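Local coordinates for vascular protein tyrosine phosphatase 1 (PDB 3I36), which probably removes the phosphate from phosphotyrosine side chains of other proteins, this chain being the cytoplasmic catalytic domain of a receptor-type tyrosine phosphatase, at residues Arg259-Ile264 / Leu301-Ala306; Thr251-Ala256 / Tyr293-Gln298; Ile100-Met105 / Trp129-Glu134; Gly72-Arg75 / Leu80-Asp83. All coordinates share one frame; numbering follows the deposited sequence.

Interaction 1 of 4, residues Arg259-Ile264 / Leu301-Ala306; sequences RLIYQI and LDIIRA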
# COMPACT_ATOMS: atom_id res chain seq x y z
N ARG A 259 1.67 5.02 9.21
CA ARG A 259 1.42 6.39 9.59
C ARG A 259 1.07 6.52 11.07
O ARG A 259 1.55 7.43 11.74
CB ARG A 259 0.33 6.97 8.72
CG ARG A 259 0.78 7.11 7.27
CD ARG A 259 -0.33 7.62 6.39
NE ARG A 259 -0.82 8.92 6.83
CZ ARG A 259 -1.63 9.69 6.11
NH1 ARG A 259 -2.03 9.29 4.91
NH2 ARG A 259 -2.05 10.85 6.60
N LEU A 260 0.25 5.60 11.56
CA LEU A 260 -0.14 5.60 12.96
C LEU A 260 1.06 5.42 13.86
O LEU A 260 1.15 6.04 14.91
CB LEU A 260 -1.13 4.47 13.22
CG LEU A 260 -2.52 4.84 12.72
CD1 LEU A 260 -3.34 3.58 12.59
CD2 LEU A 260 -3.15 5.84 13.70
N ILE A 261 1.97 4.55 13.46
CA ILE A 261 3.14 4.31 14.30
C ILE A 261 3.96 5.58 14.42
O ILE A 261 4.39 5.96 15.51
CB ILE A 261 4.00 3.15 13.78
CG1 ILE A 261 3.22 1.83 13.93
CG2 ILE A 261 5.34 3.12 14.50
CD1 ILE A 261 3.87 0.64 13.20
N TYR A 262 4.17 6.27 13.30
CA TYR A 262 4.91 7.53 13.38
C TYR A 262 4.20 8.51 14.30
O TYR A 262 4.83 9.18 15.12
CB TYR A 262 5.04 8.16 12.02
CG TYR A 262 6.17 7.62 11.20
CD1 TYR A 262 7.49 7.75 11.62
CD2 TYR A 262 5.93 7.00 9.98
CE1 TYR A 262 8.53 7.27 10.85
CE2 TYR A 262 6.96 6.53 9.20
CZ TYR A 262 8.26 6.66 9.64
OH TYR A 262 9.29 6.19 8.86
N GLN A 263 2.89 8.61 14.14
CA GLN A 263 2.04 9.49 14.92
C GLN A 263 2.23 9.21 16.41
O GLN A 263 2.43 10.10 17.23
CB GLN A 263 0.59 9.19 14.55
CG GLN A 263 -0.28 10.37 14.19
CD GLN A 263 -1.57 9.93 13.51
OE1 GLN A 263 -2.22 8.97 13.93
NE2 GLN A 263 -1.95 10.64 12.46
N ILE A 264 2.11 7.92 16.75
CA ILE A 264 2.27 7.48 18.13
C ILE A 264 3.67 7.85 18.63
O ILE A 264 3.83 8.42 19.70
CB ILE A 264 2.11 5.95 18.23
CG1 ILE A 264 0.63 5.56 18.15
CG2 ILE A 264 2.72 5.42 19.54
CD1 ILE A 264 0.43 4.07 17.90
N LEU A 301 -3.78 -0.17 19.55
CA LEU A 301 -3.92 -0.62 20.93
C LEU A 301 -2.73 -1.48 21.31
O LEU A 301 -2.13 -1.32 22.38
CB LEU A 301 -5.22 -1.40 21.11
CG LEU A 301 -5.56 -1.81 22.53
CD1 LEU A 301 -5.83 -0.57 23.36
CD2 LEU A 301 -6.76 -2.77 22.55
N ASP A 302 -2.37 -2.40 20.42
CA ASP A 302 -1.28 -3.32 20.68
C ASP A 302 0.06 -2.59 20.79
O ASP A 302 0.89 -2.92 21.62
CB ASP A 302 -1.23 -4.40 19.60
CG ASP A 302 -2.45 -5.29 19.63
OD1 ASP A 302 -3.21 -5.22 20.61
OD2 ASP A 302 -2.65 -6.08 18.68
N ILE A 303 0.25 -1.59 19.94
CA ILE A 303 1.47 -0.80 19.95
C ILE A 303 1.59 -0.05 21.26
O ILE A 303 2.63 -0.06 21.91
CB ILE A 303 1.49 0.19 18.78
CG1 ILE A 303 1.63 -0.58 17.47
CG2 ILE A 303 2.61 1.21 18.96
CD1 ILE A 303 1.38 0.24 16.25
N ILE A 304 0.50 0.61 21.64
CA ILE A 304 0.44 1.34 22.89
C ILE A 304 0.67 0.42 24.09
O ILE A 304 1.48 0.72 24.97
CB ILE A 304 -0.92 2.05 23.02
CG1 ILE A 304 -0.97 3.24 22.06
CG2 ILE A 304 -1.17 2.48 24.45
CD1 ILE A 304 -2.35 3.83 21.87
N ARG A 305 -0.04 -0.69 24.12
CA ARG A 305 0.16 -1.69 25.16
C ARG A 305 1.57 -2.24 25.17
O ARG A 305 2.11 -2.56 26.23
CB ARG A 305 -0.83 -2.85 25.00
CG ARG A 305 -2.25 -2.53 25.37
CD ARG A 305 -3.12 -3.75 25.12
NE ARG A 305 -4.49 -3.56 25.56
CZ ARG A 305 -5.46 -4.46 25.38
NH1 ARG A 305 -5.20 -5.60 24.75
NH2 ARG A 305 -6.69 -4.21 25.82
N ALA A 306 2.17 -2.39 24.00
CA ALA A 306 3.51 -2.95 23.90
C ALA A 306 4.56 -1.90 24.24
O ALA A 306 5.76 -2.17 24.23
CB ALA A 306 3.77 -3.55 22.52
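Ile303 sends one branch to Ile261 and the other to Ile264, and nearly everything that holds these two helix pieces together passes through it. The tight end is at Ile261: CD1 of Ile303 lies only 3.4 Å from CG1 of Ile261, closer than carbons usually come, and touches the CD1 methyl of Ile261 more lightly at 4.0 Å. The two side chains meet at about a right angle, so one chain end presses on the flank of the other. Ile303 can serve both partners because of its first torsion (chi1 -69°). CG1 stands opposite the carbonyl carbon and carries CD1 to Ile261, while CG2 of Ile303, opposite the backbone N, sits 3.7 Å from CD1 of Ile264. Beyond that methyl the packing relaxes. The same CD1 of Ile264 comes no nearer than 4.5 Å to CG1 of Ile304, a grazing contact at the margin. Past it the second helix ends at Arg305, exposed like Ala306; Ile303 and Ile304 are partly exposed, whereas Ile261 and Ile264 are buried. No hydrogen bond crosses, and with the local axes 11.0 Å apart and inclined at 34° the two segments meet through isoleucine side chains alone. This is the C-terminal half of the packing between helix 249-267 and helix 290-305 in the phosphatase domain, away from the active site. Helix 218-231 closes one flank, where Ile261 lies on Tyr225 and Ile303 on Ile221; Ile304 leans on Val28 and Phe31 of helix 28-53, and Ile264 rests on Val270 of strand 269-270.

Interaction 2 of 4, residues Thr251-Ala256 / Tyr293-Gln298; sequences TGTFIA and YVFLNQ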
# COMPACT_ATOMS: atom_id res chain seq x y z
N THR A 251 -3.46 -2.83 1.54
CA THR A 251 -2.54 -1.75 1.22
C THR A 251 -2.82 -0.55 2.10
O THR A 251 -1.91 0.00 2.70
CB THR A 251 -2.65 -1.39 -0.26
OG1 THR A 251 -2.04 -2.43 -1.02
CG2 THR A 251 -1.95 -0.06 -0.55
N GLY A 252 -4.09 -0.16 2.16
CA GLY A 252 -4.46 1.00 2.96
C GLY A 252 -4.20 0.73 4.42
O GLY A 252 -3.79 1.60 5.17
N THR A 253 -4.47 -0.51 4.83
CA THR A 253 -4.24 -0.89 6.21
C THR A 253 -2.76 -0.76 6.55
O THR A 253 -2.39 -0.16 7.55
CB THR A 253 -4.75 -2.32 6.47
OG1 THR A 253 -6.15 -2.36 6.16
CG2 THR A 253 -4.55 -2.72 7.92
N PHE A 254 -1.91 -1.29 5.69
CA PHE A 254 -0.49 -1.21 5.93
C PHE A 254 -0.04 0.25 5.98
O PHE A 254 0.71 0.66 6.88
CB PHE A 254 0.26 -1.93 4.83
CG PHE A 254 1.74 -1.78 4.94
CD1 PHE A 254 2.47 -2.64 5.74
CD2 PHE A 254 2.39 -0.75 4.30
CE1 PHE A 254 3.82 -2.51 5.87
CE2 PHE A 254 3.76 -0.60 4.43
CZ PHE A 254 4.47 -1.50 5.22
N ILE A 255 -0.48 1.05 5.02
CA ILE A 255 -0.06 2.44 4.99
C ILE A 255 -0.53 3.15 6.25
O ILE A 255 0.23 3.91 6.88
CB ILE A 255 -0.58 3.16 3.76
CG1 ILE A 255 0.14 2.63 2.51
CG2 ILE A 255 -0.38 4.68 3.92
CD1 ILE A 255 -0.39 3.22 1.23
N ALA A 256 -1.77 2.89 6.63
CA ALA A 256 -2.31 3.54 7.82
C ALA A 256 -1.52 3.12 9.05
O ALA A 256 -1.21 3.95 9.90
CB ALA A 256 -3.79 3.19 8.00
N TYR A 293 -10.46 -1.71 9.41
CA TYR A 293 -10.45 -0.48 10.17
C TYR A 293 -10.33 -0.77 11.66
O TYR A 293 -9.61 -0.08 12.38
CB TYR A 293 -11.73 0.31 9.90
CG TYR A 293 -11.73 1.69 10.52
CD1 TYR A 293 -11.10 2.74 9.89
CD2 TYR A 293 -12.37 1.93 11.73
CE1 TYR A 293 -11.10 4.00 10.43
CE2 TYR A 293 -12.38 3.19 12.28
CZ TYR A 293 -11.74 4.23 11.63
OH TYR A 293 -11.74 5.49 12.15
N VAL A 294 -11.04 -1.78 12.13
CA VAL A 294 -10.92 -2.18 13.52
C VAL A 294 -9.53 -2.73 13.77
O VAL A 294 -8.92 -2.44 14.79
CB VAL A 294 -11.98 -3.22 13.91
CG1 VAL A 294 -11.73 -3.72 15.34
CG2 VAL A 294 -13.37 -2.60 13.79
N PHE A 295 -9.04 -3.52 12.83
CA PHE A 295 -7.68 -4.06 12.90
C PHE A 295 -6.66 -2.95 13.10
O PHE A 295 -5.70 -3.11 13.85
CB PHE A 295 -7.37 -4.87 11.64
CG PHE A 295 -5.99 -5.48 11.62
CD1 PHE A 295 -5.73 -6.66 12.31
CD2 PHE A 295 -4.98 -4.89 10.89
CE1 PHE A 295 -4.46 -7.23 12.26
CE2 PHE A 295 -3.72 -5.45 10.85
CZ PHE A 295 -3.46 -6.62 11.54
N LEU A 296 -6.87 -1.80 12.44
CA LEU A 296 -5.95 -0.67 12.61
C LEU A 296 -5.99 -0.21 14.03
O LEU A 296 -4.96 0.08 14.65
CB LEU A 296 -6.40 0.51 11.77
CG LEU A 296 -6.02 0.47 10.32
CD1 LEU A 296 -6.49 1.76 9.68
CD2 LEU A 296 -4.50 0.31 10.25
N ASN A 297 -7.20 -0.11 14.54
CA ASN A 297 -7.34 0.32 15.90
C ASN A 297 -6.72 -0.71 16.82
O ASN A 297 -6.09 -0.36 17.81
CB ASN A 297 -8.80 0.58 16.20
CG ASN A 297 -9.26 1.86 15.58
OD1 ASN A 297 -9.74 1.89 14.44
ND2 ASN A 297 -9.09 2.95 16.31
N GLN A 298 -6.87 -1.98 16.48
CA GLN A 298 -6.22 -3.03 17.26
C GLN A 298 -4.70 -2.84 17.23
O GLN A 298 -4.01 -3.01 18.24
CB GLN A 298 -6.57 -4.42 16.72
CG GLN A 298 -6.09 -5.54 17.64
CD GLN A 298 -6.79 -5.50 18.98
OE1 GLN A 298 -8.02 -5.56 19.04
NE2 GLN A 298 -6.02 -5.39 20.06
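Leu296 reaches across to Thr253 and Ala256, one helical turn apart on the facing helix. Its CD1 is pressed to within 3.5 Å of CB of Ala256, a tight carbon pair, and its CD2 sits 3.7 Å from the same CB. CD2 of Leu296 also meets the backbone oxygen of Thr253 at 3.5 Å and the CG2 methyl of Thr253 at 3.8 Å. That methyl has a second neighbour: CG2 of Thr253 lies at the edge of the Phe295 ring, near its plane, 3.7 Å from CD2 of Phe295. The small Ala256 is consistent with the close approach of the helices, with local axes 10.0 Å apart and only 23° from parallel. In the tyrosine phosphatase fold, helix 249-267 begins within the signature loop that holds the nucleophilic cysteine, Cys244, so this contact lies just behind the phosphate-binding loop. The polar branch of Thr253 probably fixes its rotation. With chi1 at -59°, OG1 sits beside its own backbone N and bonds to the carbonyl oxygen of Gly249, which leaves CG2, opposite that N, pointing at Phe295 and Leu296. Further out, Phe295 packs on Pro214 of the WPD loop, which carries Asp210, probably a substrate-binding residue, on Thr217 and on Leu220 of helix 218-231, while Leu296 is backed by Val272 of helix 272-280.

Interaction 3 of 4, residues Ile100-Met105 / Trp129-Glu134; sequences INANYM and WRMVWE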
# COMPACT_ATOMS: atom_id res chain seq x y z
N ILE A 100 -1.43 4.36 -14.95
CA ILE A 100 -1.32 3.15 -14.17
C ILE A 100 -2.28 3.27 -13.02
O ILE A 100 -2.54 4.38 -12.51
CB ILE A 100 0.11 2.93 -13.66
CG1 ILE A 100 0.20 1.59 -12.90
CG2 ILE A 100 0.53 4.13 -12.79
CD1 ILE A 100 1.63 1.04 -12.78
N ASN A 101 -2.86 2.15 -12.63
CA ASN A 101 -3.79 2.17 -11.53
C ASN A 101 -3.01 2.25 -10.24
O ASN A 101 -2.64 1.24 -9.66
CB ASN A 101 -4.67 0.94 -11.54
CG ASN A 101 -5.83 1.08 -10.58
OD1 ASN A 101 -5.62 1.43 -9.41
ND2 ASN A 101 -7.04 0.86 -11.07
N ALA A 102 -2.73 3.48 -9.84
CA ALA A 102 -1.87 3.76 -8.69
C ALA A 102 -2.09 5.20 -8.30
O ALA A 102 -2.33 6.07 -9.14
CB ALA A 102 -0.40 3.54 -9.06
N ASN A 103 -1.98 5.47 -7.00
CA ASN A 103 -2.06 6.84 -6.52
C ASN A 103 -0.98 7.06 -5.49
O ASN A 103 -0.63 6.15 -4.74
CB ASN A 103 -3.39 7.09 -5.82
CG ASN A 103 -4.55 6.99 -6.76
OD1 ASN A 103 -4.94 7.96 -7.42
ND2 ASN A 103 -5.11 5.80 -6.84
N TYR A 104 -0.47 8.29 -5.45
CA TYR A 104 0.40 8.69 -4.37
C TYR A 104 -0.44 8.77 -3.12
O TYR A 104 -1.51 9.36 -3.14
CB TYR A 104 0.99 10.06 -4.65
CG TYR A 104 1.83 10.09 -5.88
CD1 TYR A 104 3.12 9.58 -5.87
CD2 TYR A 104 1.34 10.62 -7.06
CE1 TYR A 104 3.90 9.61 -7.02
CE2 TYR A 104 2.10 10.66 -8.19
CZ TYR A 104 3.38 10.16 -8.17
OH TYR A 104 4.12 10.20 -9.33
N MET A 105 0.04 8.18 -2.05
CA MET A 105 -0.66 8.24 -0.78
C MET A 105 0.26 8.92 0.19
O MET A 105 1.44 8.56 0.31
CB MET A 105 -1.00 6.83 -0.29
CG MET A 105 -1.49 5.92 -1.40
SD MET A 105 -3.08 6.43 -2.07
CE MET A 105 -3.91 6.62 -0.49
N TRP A 129 6.66 -1.77 -13.77
CA TRP A 129 8.08 -1.52 -13.61
C TRP A 129 8.49 -0.13 -14.07
O TRP A 129 9.43 0.45 -13.54
CB TRP A 129 8.90 -2.61 -14.30
CG TRP A 129 8.83 -3.86 -13.52
CD1 TRP A 129 8.10 -4.97 -13.81
CD2 TRP A 129 9.48 -4.11 -12.27
NE1 TRP A 129 8.27 -5.92 -12.82
CE2 TRP A 129 9.12 -5.41 -11.87
CE3 TRP A 129 10.34 -3.36 -11.46
CZ2 TRP A 129 9.58 -5.98 -10.68
CZ3 TRP A 129 10.80 -3.92 -10.28
CH2 TRP A 129 10.43 -5.22 -9.90
N ARG A 130 7.76 0.41 -15.03
CA ARG A 130 8.04 1.76 -15.48
C ARG A 130 7.74 2.73 -14.34
O ARG A 130 8.47 3.68 -14.11
CB ARG A 130 7.24 2.10 -16.74
CG ARG A 130 7.72 3.37 -17.43
CD ARG A 130 7.31 3.40 -18.89
NE ARG A 130 5.90 3.10 -19.06
CZ ARG A 130 4.96 4.00 -19.31
NH1 ARG A 130 3.70 3.62 -19.44
NH2 ARG A 130 5.28 5.27 -19.42
N MET A 131 6.69 2.44 -13.59
CA MET A 131 6.35 3.27 -12.45
C MET A 131 7.43 3.12 -11.39
O MET A 131 7.90 4.09 -10.81
CB MET A 131 5.03 2.84 -11.85
CG MET A 131 4.72 3.59 -10.58
SD MET A 131 3.03 3.35 -10.04
CE MET A 131 3.05 1.66 -9.48
N VAL A 132 7.79 1.87 -11.13
CA VAL A 132 8.84 1.59 -10.17
C VAL A 132 10.07 2.40 -10.54
O VAL A 132 10.67 3.04 -9.69
CB VAL A 132 9.21 0.10 -10.15
CG1 VAL A 132 10.60 -0.10 -9.51
CG2 VAL A 132 8.16 -0.68 -9.39
N TRP A 133 10.43 2.37 -11.82
CA TRP A 133 11.63 3.07 -12.25
C TRP A 133 11.46 4.57 -12.19
O TRP A 133 12.24 5.29 -11.55
CB TRP A 133 12.04 2.69 -13.67
CG TRP A 133 13.25 3.45 -14.01
CD1 TRP A 133 13.35 4.59 -14.76
CD2 TRP A 133 14.56 3.21 -13.49
NE1 TRP A 133 14.65 5.04 -14.78
CE2 TRP A 133 15.41 4.20 -14.00
CE3 TRP A 133 15.10 2.22 -12.65
CZ2 TRP A 133 16.78 4.24 -13.71
CZ3 TRP A 133 16.46 2.26 -12.36
CH2 TRP A 133 17.28 3.26 -12.89
N GLU A 134 10.43 5.07 -12.86
CA GLU A 134 10.28 6.50 -13.01
C GLU A 134 9.99 7.20 -11.70
O GLU A 134 10.29 8.37 -11.54
CB GLU A 134 9.17 6.81 -14.01
CG GLU A 134 9.54 6.36 -15.41
CD GLU A 134 8.44 6.63 -16.40
OE1 GLU A 134 7.41 7.22 -16.01
OE2 GLU A 134 8.63 6.25 -17.57
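Ile100 and Ala102 both close on the thioether of Met131 although the chain turns a corner between them, with Asn101 at the centre of an inverse gamma turn. The sequence around that corner is the Tyr-Ile-Asn-Ala-Asn-Tyr motif of classical tyrosine phosphatases, and strand 102-105 pairs with strand 114-117 of the large mixed sheet, against which helix 125-134 packs. Met131 leaves its helix with CG opposite the backbone N (chi1 175°), runs out extended, and bends only at the last torsion (chi3 71°). That bend carries CE of Met131 to the CD1 methyl of Ile100, 3.6 Å away, while SD of Met131 lies 3.8 Å from the CG2 methyl of Ile100. Ile100 therefore grips the methionine with both branches, its chain crossing it at about a right angle. All three residues are buried, and Val87 of strand 86-88 touches both Ala102 and Met131. With an alanine in place of Met131, the methyls of Ile100 and Ala102 would probably lose their partner and a gap would open between helix and strand. On the other side of the corner, Ala102 has only one side-chain atom to offer: its CB sits 3.6 Å from SD of Met131 and 4.0 Å from CE.

Interaction 4 of 4, residues Gly72-Arg75 / Leu80-Asp83; sequences GKNR and LPYD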
# COMPACT_ATOMS: atom_id res chain seq x y z
N GLY A 72 -8.75 -1.47 -19.32
CA GLY A 72 -8.18 -2.80 -19.23
C GLY A 72 -6.90 -2.81 -18.42
O GLY A 72 -6.32 -3.86 -18.20
N LYS A 73 -6.46 -1.63 -17.98
CA LYS A 73 -5.27 -1.54 -17.15
C LYS A 73 -5.68 -1.54 -15.69
O LYS A 73 -4.85 -1.47 -14.79
CB LYS A 73 -4.49 -0.27 -17.49
CG LYS A 73 -4.09 -0.16 -18.96
CD LYS A 73 -3.44 1.19 -19.20
CE LYS A 73 -3.07 1.39 -20.67
NZ LYS A 73 -2.54 2.77 -20.85
N ASN A 74 -6.98 -1.61 -15.45
CA ASN A 74 -7.50 -1.68 -14.10
C ASN A 74 -7.87 -3.09 -13.75
O ASN A 74 -8.60 -3.75 -14.49
CB ASN A 74 -8.73 -0.80 -13.97
CG ASN A 74 -8.43 0.63 -14.28
OD1 ASN A 74 -7.40 1.15 -13.87
ND2 ASN A 74 -9.32 1.28 -15.01
N ARG A 75 -7.35 -3.57 -12.63
CA ARG A 75 -7.65 -4.91 -12.20
C ARG A 75 -9.12 -5.04 -11.86
O ARG A 75 -9.78 -6.00 -12.26
CB ARG A 75 -6.82 -5.27 -10.98
CG ARG A 75 -7.11 -6.67 -10.44
CD ARG A 75 -6.08 -7.09 -9.39
NE ARG A 75 -4.77 -7.37 -9.99
CZ ARG A 75 -4.50 -8.48 -10.66
NH1 ARG A 75 -5.44 -9.42 -10.83
NH2 ARG A 75 -3.29 -8.67 -11.17
N LEU A 80 -10.56 2.56 -9.05
CA LEU A 80 -9.94 3.43 -10.04
C LEU A 80 -9.25 4.56 -9.33
O LEU A 80 -9.81 5.16 -8.41
CB LEU A 80 -11.00 4.02 -10.96
CG LEU A 80 -11.90 2.97 -11.60
CD1 LEU A 80 -12.89 3.68 -12.50
CD2 LEU A 80 -11.07 1.96 -12.39
N PRO A 81 -8.04 4.89 -9.78
CA PRO A 81 -7.28 5.97 -9.17
C PRO A 81 -7.95 7.31 -9.45
O PRO A 81 -8.37 7.58 -10.58
CB PRO A 81 -5.94 5.90 -9.90
CG PRO A 81 -6.29 5.28 -11.28
CD PRO A 81 -7.30 4.23 -10.87
N TYR A 82 -8.05 8.16 -8.43
CA TYR A 82 -8.51 9.52 -8.65
C TYR A 82 -7.44 10.28 -9.41
O TYR A 82 -6.24 10.10 -9.17
CB TYR A 82 -8.79 10.22 -7.32
CG TYR A 82 -9.82 9.50 -6.50
CD1 TYR A 82 -11.03 9.12 -7.07
CD2 TYR A 82 -9.59 9.19 -5.16
CE1 TYR A 82 -11.98 8.44 -6.34
CE2 TYR A 82 -10.55 8.51 -4.41
CZ TYR A 82 -11.74 8.14 -5.01
OH TYR A 82 -12.70 7.48 -4.29
N ASP A 83 -7.88 11.11 -10.35
CA ASP A 83 -6.98 11.91 -11.16
C ASP A 83 -6.09 12.78 -10.28
O ASP A 83 -4.93 13.01 -10.58
CB ASP A 83 -7.79 12.81 -12.07
CG ASP A 83 -8.58 12.03 -13.10
OD1 ASP A 83 -8.04 11.04 -13.60
OD2 ASP A 83 -9.74 12.39 -13.38
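The loop between helix 68-71 and strand 86-88 carries the Lys-Asn-Arg-Tyr motif of the phosphotyrosine-recognition loop of this family, and here its asparagine, Asn74, packs on Leu80 a few residues later. A single methyl does the work: CD2 of Leu80 stands above the plane of the Asn74 amide, on the nitrogen side, 3.2 Å from ND2 and 3.5 Å from CG. The two side chains cross at about a right angle. Leu80 gets there with CG opposite its carbonyl carbon (chi1 -53°) and the rest of its chain extended. The next residue adds a lighter touch, CD of Pro81 lying 4.3 Å from OD1 of Asn74. The polar ends of the amide are engaged beyond the two segments. OD1 takes hydrogen bonds from the hydroxyl of Tyr99 and from ND2 of Asn101, while ND2 of Asn74 gives one to the backbone oxygen of Ala65, in the helix 63-66 that also touches Leu80 and Pro81. Three bonds thus fix the rotation of a buried amide, and the methyl covers part of one face. With loop, helix and strand all bonded to it, Asn74 is likely to act as a buried polar crosslink.

In the fold
Along the chain interactions 4 and 3 come first, one after the other, followed by interactions 2 and 1, whose segments alternate because the two shared helices, 249-267 and 290-305, run nearly parallel. Those last two are successive levels of one helix interface, centres 11 Å apart, touching through Leu260 and Leu296. Interactions 3 and 4 lie across the chain's centre from interaction 1, with centres 12 Å apart, and meet where Pro81 packs on Asn101. Interaction 2 connects the halves: Ile255 touches Met105, joining helix 249-267 to strand 102-105 of the mixed sheet. Within one phosphatase domain, helix 249-267, which rises from the catalytic loop, packs on helix 290-305 and reaches the sheet on the recognition-loop side.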